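PDB 4K2H: intracellular protease/amidase from Salmonella enterica subsp. enterica serovar Typhimurium, which is of unknown function but belongs to the DJ-1/PfpI family, binds zinc and may have peptidase activity. Local coordinates for residues V7-A12 against A69-G74; K100-I105 against D147-S152. The protein carries 1 engineered substitution. All coordinates share one frame; numbering follows the deposited sequence.

Contact 1. Residues V7-A12 against A69-G74; sequences VAVLLA and AVVLPG
A8 is held to A69 and V71 through both of its backbone polar atoms: its N donates to A69 O at 2.9 Å, and its O accepts the N-H of V71 at 2.8 Å. A third bond, nearly straight at 177°, runs from L10 N to V71 O. This is a parallel ladder at the centre of the α/β fold of the DJ-1/PfpI family. Its next rung would call on the N of P73, which carries no hydrogen; instead the CG-CD edge of the proline ring approaches L10 O, each carbon 3.1 Å away, and regular pairing stops there. Beyond the ladder, G74 N hydrogen-bonds to E19, and the side chain of P73 lies about 5 Å from that of the zinc ligand E16.

Apolar side chains pack on both faces of the ladder. V7, V9, A69 and V71 form one surface, where V7 CG1 meets V71 CG2 at 3.8 Å. CG1 of V9 is anti to the backbone N (chi1 178°), which leaves CG2 as the branch lying alongside V71 CB. On the opposite face, the side chain of L10 crosses that of V70 at a slant, CG against CG1. It also runs alongside L72, and the leucine tips, L10 CD1 and L72 CD2, are pressed to 3.4 Å, closer than carbons usually pack.

Helix 159-171 covers the valine face through L166 and L170, while F91 of helix 86-97 packs on A8, L10 and V70. Strand 33-38 bonds to the far edge of strand 6-11.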
ATOM      1  N   VAL A   7      16.901  -5.681  -0.562  1.00 33.33           N
ATOM      2  CA  VAL A   7      15.887  -6.092   0.378  1.00 31.13           C
ATOM      3  C   VAL A   7      15.011  -7.175  -0.254  1.00 30.34           C
ATOM      4  O   VAL A   7      14.623  -7.051  -1.402  1.00 30.17           O
ATOM      5  CB  VAL A   7      15.011  -4.894   0.779  1.00 31.20           C
ATOM      6  CG1 VAL A   7      13.874  -5.315   1.714  1.00 29.83           C
ATOM      7  CG2 VAL A   7      15.873  -3.805   1.427  1.00 31.47           C
ATOM      8  N   ALA A   8      14.753  -8.244   0.503  1.00 28.76           N
ATOM      9  CA  ALA A   8      13.791  -9.296   0.146  1.00 29.11           C
ATOM     10  C   ALA A   8      12.474  -9.085   0.909  1.00 28.11           C
ATOM     11  O   ALA A   8      12.482  -8.903   2.135  1.00 27.88           O
ATOM     12  CB  ALA A   8      14.356 -10.682   0.472  1.00 28.59           C
ATOM     13  N   VAL A   9      11.356  -9.098   0.197  1.00 26.55           N
ATOM     14  CA  VAL A   9      10.046  -8.998   0.845  1.00 26.07           C
ATOM     15  C   VAL A   9       9.403 -10.352   0.620  1.00 26.39           C
ATOM     16  O   VAL A   9       9.230 -10.788  -0.523  1.00 25.65           O
ATOM     17  CB  VAL A   9       9.188  -7.875   0.240  1.00 26.62           C
ATOM     18  CG1 VAL A   9       7.800  -7.797   0.890  1.00 26.23           C
ATOM     19  CG2 VAL A   9       9.894  -6.539   0.367  1.00 26.98           C
ATOM     20  N   LEU A  10       9.094 -11.050   1.702  1.00 26.45           N
ATOM     21  CA  LEU A  10       8.543 -12.392   1.564  1.00 26.35           C
ATOM     22  C   LEU A  10       7.033 -12.305   1.432  1.00 25.32           C
ATOM     23  O   LEU A  10       6.353 -11.653   2.227  1.00 25.20           O
ATOM     24  CB  LEU A  10       8.912 -13.282   2.761  1.00 26.39           C
ATOM     25  CG  LEU A  10      10.405 -13.409   3.073  1.00 26.76           C
ATOM     26  CD1 LEU A  10      10.629 -14.486   4.111  1.00 26.99           C
ATOM     27  CD2 LEU A  10      11.236 -13.706   1.844  1.00 27.23           C
ATOM     28  N   LEU A  11       6.519 -12.997   0.427  1.00 25.20           N
ATOM     29  CA  LEU A  11       5.100 -12.963   0.126  1.00 23.94           C
ATOM     30  C   LEU A  11       4.478 -14.354   0.222  1.00 24.09           C
ATOM     31  O   LEU A  11       4.567 -15.120  -0.714  1.00 24.26           O
ATOM     32  CB  LEU A  11       4.868 -12.378  -1.267  1.00 23.38           C
ATOM     33  CG  LEU A  11       5.323 -10.949  -1.536  1.00 23.38           C
ATOM     34  CD1 LEU A  11       4.833 -10.497  -2.910  1.00 23.08           C
ATOM     35  CD2 LEU A  11       4.873  -9.958  -0.460  1.00 23.06           C
ATOM     36  N   ALA A  12       3.813 -14.659   1.328  1.00 23.82           N
ATOM     37  CA  ALA A  12       3.105 -15.931   1.460  1.00 24.44           C
ATOM     38  C   ALA A  12       1.612 -15.729   1.120  1.00 24.55           C
ATOM     39  O   ALA A  12       1.139 -14.597   1.108  1.00 25.80           O
ATOM     40  CB  ALA A  12       3.270 -16.483   2.863  1.00 24.51           C
ATOM     41  N   ALA A  69      18.376  -6.834   4.003  1.00 31.99           N
ATOM     42  CA  ALA A  69      17.194  -6.878   4.857  1.00 31.10           C
ATOM     43  C   ALA A  69      16.170  -7.847   4.343  1.00 30.45           C
ATOM     44  O   ALA A  69      16.052  -8.066   3.132  1.00 32.11           O
ATOM     45  CB  ALA A  69      16.561  -5.511   4.977  1.00 30.95           C
ATOM     46  N   VAL A  70      15.398  -8.394   5.273  1.00 30.06           N
ATOM     47  CA  VAL A  70      14.261  -9.278   4.956  1.00 28.79           C
ATOM     48  C   VAL A  70      13.014  -8.732   5.627  1.00 27.58           C
ATOM     49  O   VAL A  70      12.920  -8.677   6.858  1.00 27.40           O
ATOM     50  CB  VAL A  70      14.509 -10.695   5.492  1.00 28.81           C
ATOM     51  CG1 VAL A  70      13.339 -11.612   5.205  1.00 29.22           C
ATOM     52  CG2 VAL A  70      15.797 -11.237   4.914  1.00 29.49           C
ATOM     53  N   VAL A  71      12.065  -8.307   4.819  1.00 27.00           N
ATOM     54  CA  VAL A  71      10.771  -7.846   5.324  1.00 26.29           C
ATOM     55  C   VAL A  71       9.786  -8.992   5.452  1.00 25.42           C
ATOM     56  O   VAL A  71       9.558  -9.741   4.499  1.00 25.23           O
ATOM     57  CB  VAL A  71      10.161  -6.808   4.377  1.00 25.78           C
ATOM     58  CG1 VAL A  71       8.806  -6.355   4.889  1.00 26.00           C
ATOM     59  CG2 VAL A  71      11.089  -5.633   4.231  1.00 25.75           C
ATOM     60  N   LEU A  72       9.171  -9.101   6.618  1.00 26.20           N
ATOM     61  CA  LEU A  72       8.151 -10.121   6.872  1.00 26.53           C
ATOM     62  C   LEU A  72       6.817  -9.449   7.099  1.00 26.03           C
ATOM     63  O   LEU A  72       6.546  -8.973   8.186  1.00 27.15           O
ATOM     64  CB  LEU A  72       8.533 -10.985   8.067  1.00 27.50           C
ATOM     65  CG  LEU A  72       9.899 -11.666   7.965  1.00 27.87           C
ATOM     66  CD1 LEU A  72      10.249 -12.229   9.331  1.00 29.70           C
ATOM     67  CD2 LEU A  72       9.880 -12.782   6.935  1.00 28.03           C
ATOM     68  N   PRO A  73       5.993  -9.340   6.049  1.00 25.89           N
ATOM     69  CA  PRO A  73       4.657  -8.742   6.211  1.00 25.58           C
ATOM     70  C   PRO A  73       3.765  -9.566   7.124  1.00 25.32           C
ATOM     71  O   PRO A  73       4.074 -10.695   7.431  1.00 25.74           O
ATOM     72  CB  PRO A  73       4.076  -8.702   4.791  1.00 25.86           C
ATOM     73  CG  PRO A  73       5.075  -9.317   3.886  1.00 26.13           C
ATOM     74  CD  PRO A  73       6.334  -9.648   4.649  1.00 25.97           C
ATOM     75  N   GLY A  74       2.672  -8.979   7.571  1.00 25.79           N
ATOM     76  CA  GLY A  74       1.684  -9.664   8.370  1.00 26.47           C
ATOM     77  C   GLY A  74       0.575 -10.203   7.506  1.00 27.32           C
ATOM     78  O   GLY A  74       0.828 -10.702   6.368  1.00 27.82           O
TER

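Contact 2. Residues K100-I105 against D147-S152; sequences KLICPI and DGNLIS
I102 lies opposite L150 and bonds to the residues on either side of it, N149 and I151; the segments 101-104 and 150-152 run in the same direction, 19° apart, with axes 4.8 Å at closest approach. Strand 150-153 is the second arm of a β-hairpin with 144-147, joined by a type II' turn from D147 to L150, in which G148 takes the positive phi (64°) that suits glycine. I102 N donates to N149 O at 2.8 Å, and I102 O receives I151 N at 2.9 Å. One step on, P104 has no N-H to offer; I151 O meets its CD at 3.4 Å and the CA of C103 at 3.0 Å.

L150 sends CD1 over I102 O and on to P104 CD, the leucine and proline crossing at about a right angle, with L113 of helix 108-114 packed against both. On the other side of the strand pair, C103 SG faces I151 CB, while R169 of helix 159-171 touches I151 and L101.

With CG of N149 set between its backbone N and carbonyl carbon (chi1 62°), the amide reaches the carbonyl of K100, just ahead of strand 101-104. ND2 is gripped by two acceptors, D96 OD1 and K100 O, the latter at 2.6 Å and close to the amide plane.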
ATOM      1  N   LYS A 100      22.098  -9.665   9.244  1.00 38.33           N
ATOM      2  CA  LYS A 100      21.250  -8.861   8.340  1.00 37.62           C
ATOM      3  C   LYS A 100      19.979  -8.423   9.061  1.00 36.40           C
ATOM      4  O   LYS A 100      19.617  -8.980  10.115  1.00 33.78           O
ATOM      5  CB  LYS A 100      20.906  -9.612   7.072  1.00 37.10           C
ATOM      6  CG  LYS A 100      22.112 -10.186   6.376  1.00 38.78           C
ATOM      7  CD  LYS A 100      23.239  -9.165   6.308  1.00 41.04           C
ATOM      8  CE  LYS A 100      24.291  -9.591   5.310  1.00 42.42           C
ATOM      9  NZ  LYS A 100      25.379  -8.590   5.250  1.00 43.59           N
ATOM     10  N   LEU A 101      19.323  -7.401   8.516  1.00 35.47           N
ATOM     11  CA  LEU A 101      18.105  -6.873   9.141  1.00 33.88           C
ATOM     12  C   LEU A 101      16.864  -7.788   8.924  1.00 33.67           C
ATOM     13  O   LEU A 101      16.524  -8.188   7.808  1.00 32.27           O
ATOM     14  CB  LEU A 101      17.824  -5.435   8.666  1.00 33.21           C
ATOM     15  CG  LEU A 101      18.962  -4.408   8.801  1.00 32.73           C
ATOM     16  CD1 LEU A 101      18.563  -3.052   8.223  1.00 32.19           C
ATOM     17  CD2 LEU A 101      19.395  -4.268  10.257  1.00 33.06           C
ATOM     18  N   ILE A 102      16.205  -8.114  10.028  1.00 33.35           N
ATOM     19  CA  ILE A 102      14.971  -8.888  10.012  1.00 31.63           C
ATOM     20  C   ILE A 102      13.879  -7.940  10.427  1.00 30.37           C
ATOM     21  O   ILE A 102      13.904  -7.353  11.539  1.00 29.88           O
ATOM     22  CB  ILE A 102      15.032 -10.045  11.002  1.00 32.81           C
ATOM     23  CG1 ILE A 102      16.335 -10.826  10.813  1.00 34.76           C
ATOM     24  CG2 ILE A 102      13.791 -10.913  10.911  1.00 32.89           C
ATOM     25  CD1 ILE A 102      16.550 -11.345   9.410  1.00 35.81           C
ATOM     26  N   CYS A 103      12.924  -7.772   9.531  1.00 28.30           N
ATOM     27  CA  CYS A 103      11.986  -6.680   9.629  1.00 28.01           C
ATOM     28  C   CYS A 103      10.551  -7.161   9.501  1.00 28.38           C
ATOM     29  O   CYS A 103       9.932  -7.042   8.417  1.00 26.62           O
ATOM     30  CB  CYS A 103      12.272  -5.668   8.551  1.00 27.74           C
ATOM     31  SG  CYS A 103      13.996  -5.209   8.398  1.00 31.16           S
ATOM     32  N   PRO A 104      10.009  -7.670  10.618  1.00 28.34           N
ATOM     33  CA  PRO A 104       8.616  -8.033  10.709  1.00 27.43           C
ATOM     34  C   PRO A 104       7.705  -6.882  11.013  1.00 28.04           C
ATOM     35  O   PRO A 104       8.059  -5.955  11.774  1.00 26.49           O
ATOM     36  CB  PRO A 104       8.592  -9.008  11.879  1.00 27.73           C
ATOM     37  CG  PRO A 104       9.643  -8.469  12.785  1.00 28.81           C
ATOM     38  CD  PRO A 104      10.747  -8.098  11.815  1.00 28.51           C
ATOM     39  N   ILE A 105       6.511  -6.952  10.430  1.00 27.80           N
ATOM     40  CA  ILE A 105       5.480  -6.013  10.736  1.00 28.95           C
ATOM     41  C   ILE A 105       4.197  -6.696  11.171  1.00 29.49           C
ATOM     42  O   ILE A 105       3.831  -7.798  10.697  1.00 28.79           O
ATOM     43  CB  ILE A 105       5.258  -5.035   9.568  1.00 31.71           C
ATOM     44  CG1 ILE A 105       3.999  -4.195   9.803  1.00 34.29           C
ATOM     45  CG2 ILE A 105       5.130  -5.735   8.240  1.00 30.67           C
ATOM     46  CD1 ILE A 105       4.181  -2.741   9.420  1.00 37.29           C
ATOM     47  N   ASP A 147      16.095  -3.275  17.749  1.00 42.40           N
ATOM     48  CA  ASP A 147      16.983  -3.919  18.700  1.00 44.33           C
ATOM     49  C   ASP A 147      17.954  -4.767  17.935  1.00 43.84           C
ATOM     50  O   ASP A 147      17.587  -5.848  17.490  1.00 44.65           O
ATOM     51  CB  ASP A 147      16.184  -4.765  19.696  1.00 45.64           C
ATOM     52  CG  ASP A 147      17.068  -5.417  20.765  1.00 44.93           C
ATOM     53  OD1 ASP A 147      18.304  -5.328  20.682  1.00 44.70           O
ATOM     54  OD2 ASP A 147      16.509  -6.052  21.667  1.00 44.81           O
ATOM     55  N   GLY A 148      19.186  -4.264  17.781  1.00 43.99           N
ATOM     56  CA  GLY A 148      20.199  -4.920  16.965  1.00 41.67           C
ATOM     57  C   GLY A 148      19.751  -4.954  15.516  1.00 39.51           C
ATOM     58  O   GLY A 148      19.409  -3.927  14.953  1.00 39.89           O
ATOM     59  N   ASN A 149      19.728  -6.135  14.913  1.00 36.80           N
ATOM     60  CA  ASN A 149      19.335  -6.272  13.516  1.00 36.71           C
ATOM     61  C   ASN A 149      17.811  -6.606  13.336  1.00 34.29           C
ATOM     62  O   ASN A 149      17.366  -6.978  12.254  1.00 32.17           O
ATOM     63  CB  ASN A 149      20.221  -7.315  12.834  1.00 37.19           C
ATOM     64  CG  ASN A 149      20.074  -8.708  13.456  1.00 39.33           C
ATOM     65  OD1 ASN A 149      20.007  -8.838  14.688  1.00 40.80           O
ATOM     66  ND2 ASN A 149      20.007  -9.755  12.609  1.00 38.36           N
ATOM     67  N   LEU A 150      17.040  -6.453  14.412  1.00 33.34           N
ATOM     68  CA  LEU A 150      15.600  -6.693  14.387  1.00 31.82           C
ATOM     69  C   LEU A 150      14.894  -5.357  14.418  1.00 32.24           C
ATOM     70  O   LEU A 150      15.052  -4.588  15.395  1.00 31.95           O
ATOM     71  CB  LEU A 150      15.204  -7.521  15.603  1.00 32.24           C
ATOM     72  CG  LEU A 150      13.737  -7.944  15.645  1.00 31.95           C
ATOM     73  CD1 LEU A 150      13.329  -8.883  14.497  1.00 31.16           C
ATOM     74  CD2 LEU A 150      13.518  -8.594  16.993  1.00 33.32           C
ATOM     75  N   ILE A 151      14.198  -5.047  13.329  1.00 30.40           N
ATOM     76  CA  ILE A 151      13.401  -3.836  13.197  1.00 30.19           C
ATOM     77  C   ILE A 151      11.943  -4.269  12.985  1.00 29.40           C
ATOM     78  O   ILE A 151      11.600  -4.847  11.942  1.00 28.18           O
ATOM     79  CB  ILE A 151      13.880  -2.984  11.990  1.00 30.78           C
ATOM     80  CG1 ILE A 151      15.353  -2.616  12.158  1.00 32.07           C
ATOM     81  CG2 ILE A 151      13.037  -1.722  11.818  1.00 30.85           C
ATOM     82  CD1 ILE A 151      15.869  -1.585  11.174  1.00 32.76           C
ATOM     83  N   SER A 152      11.095  -4.005  13.968  1.00 29.71           N
ATOM     84  CA  SER A 152       9.695  -4.426  13.911  1.00 29.36           C
ATOM     85  C   SER A 152       8.771  -3.239  13.814  1.00 29.81           C
ATOM     86  O   SER A 152       9.105  -2.138  14.228  1.00 31.76           O
ATOM     87  CB  SER A 152       9.342  -5.302  15.125  1.00 29.95           C
ATOM     88  OG  SER A 152       9.685  -4.663  16.351  1.00 30.59           O
TER

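In the fold
Contacts 1 and 2 lie side by side across the fold, their centres about 11 Å apart. They follow in series along the chain, 7-12 with 69-74 closing before 100-105 meets 147-152. Strands 69-72 and 101-104 are neighbours, joined by probable hydrogen bonds from V70 N to L101 O and from C103 N to V70 O, both 2.8 Å. In the strand order 57-58, 33-38, 6-11, 69-72, 101-104, contact 1 is an interior pairing, while contact 2 joins the last strand to the hairpin 144-153. Helices 159-171 and 86-97 each pack on residues of both, so the same two helices cover parts of both contacts; the zinc ligand E16 lies nearer contact 1.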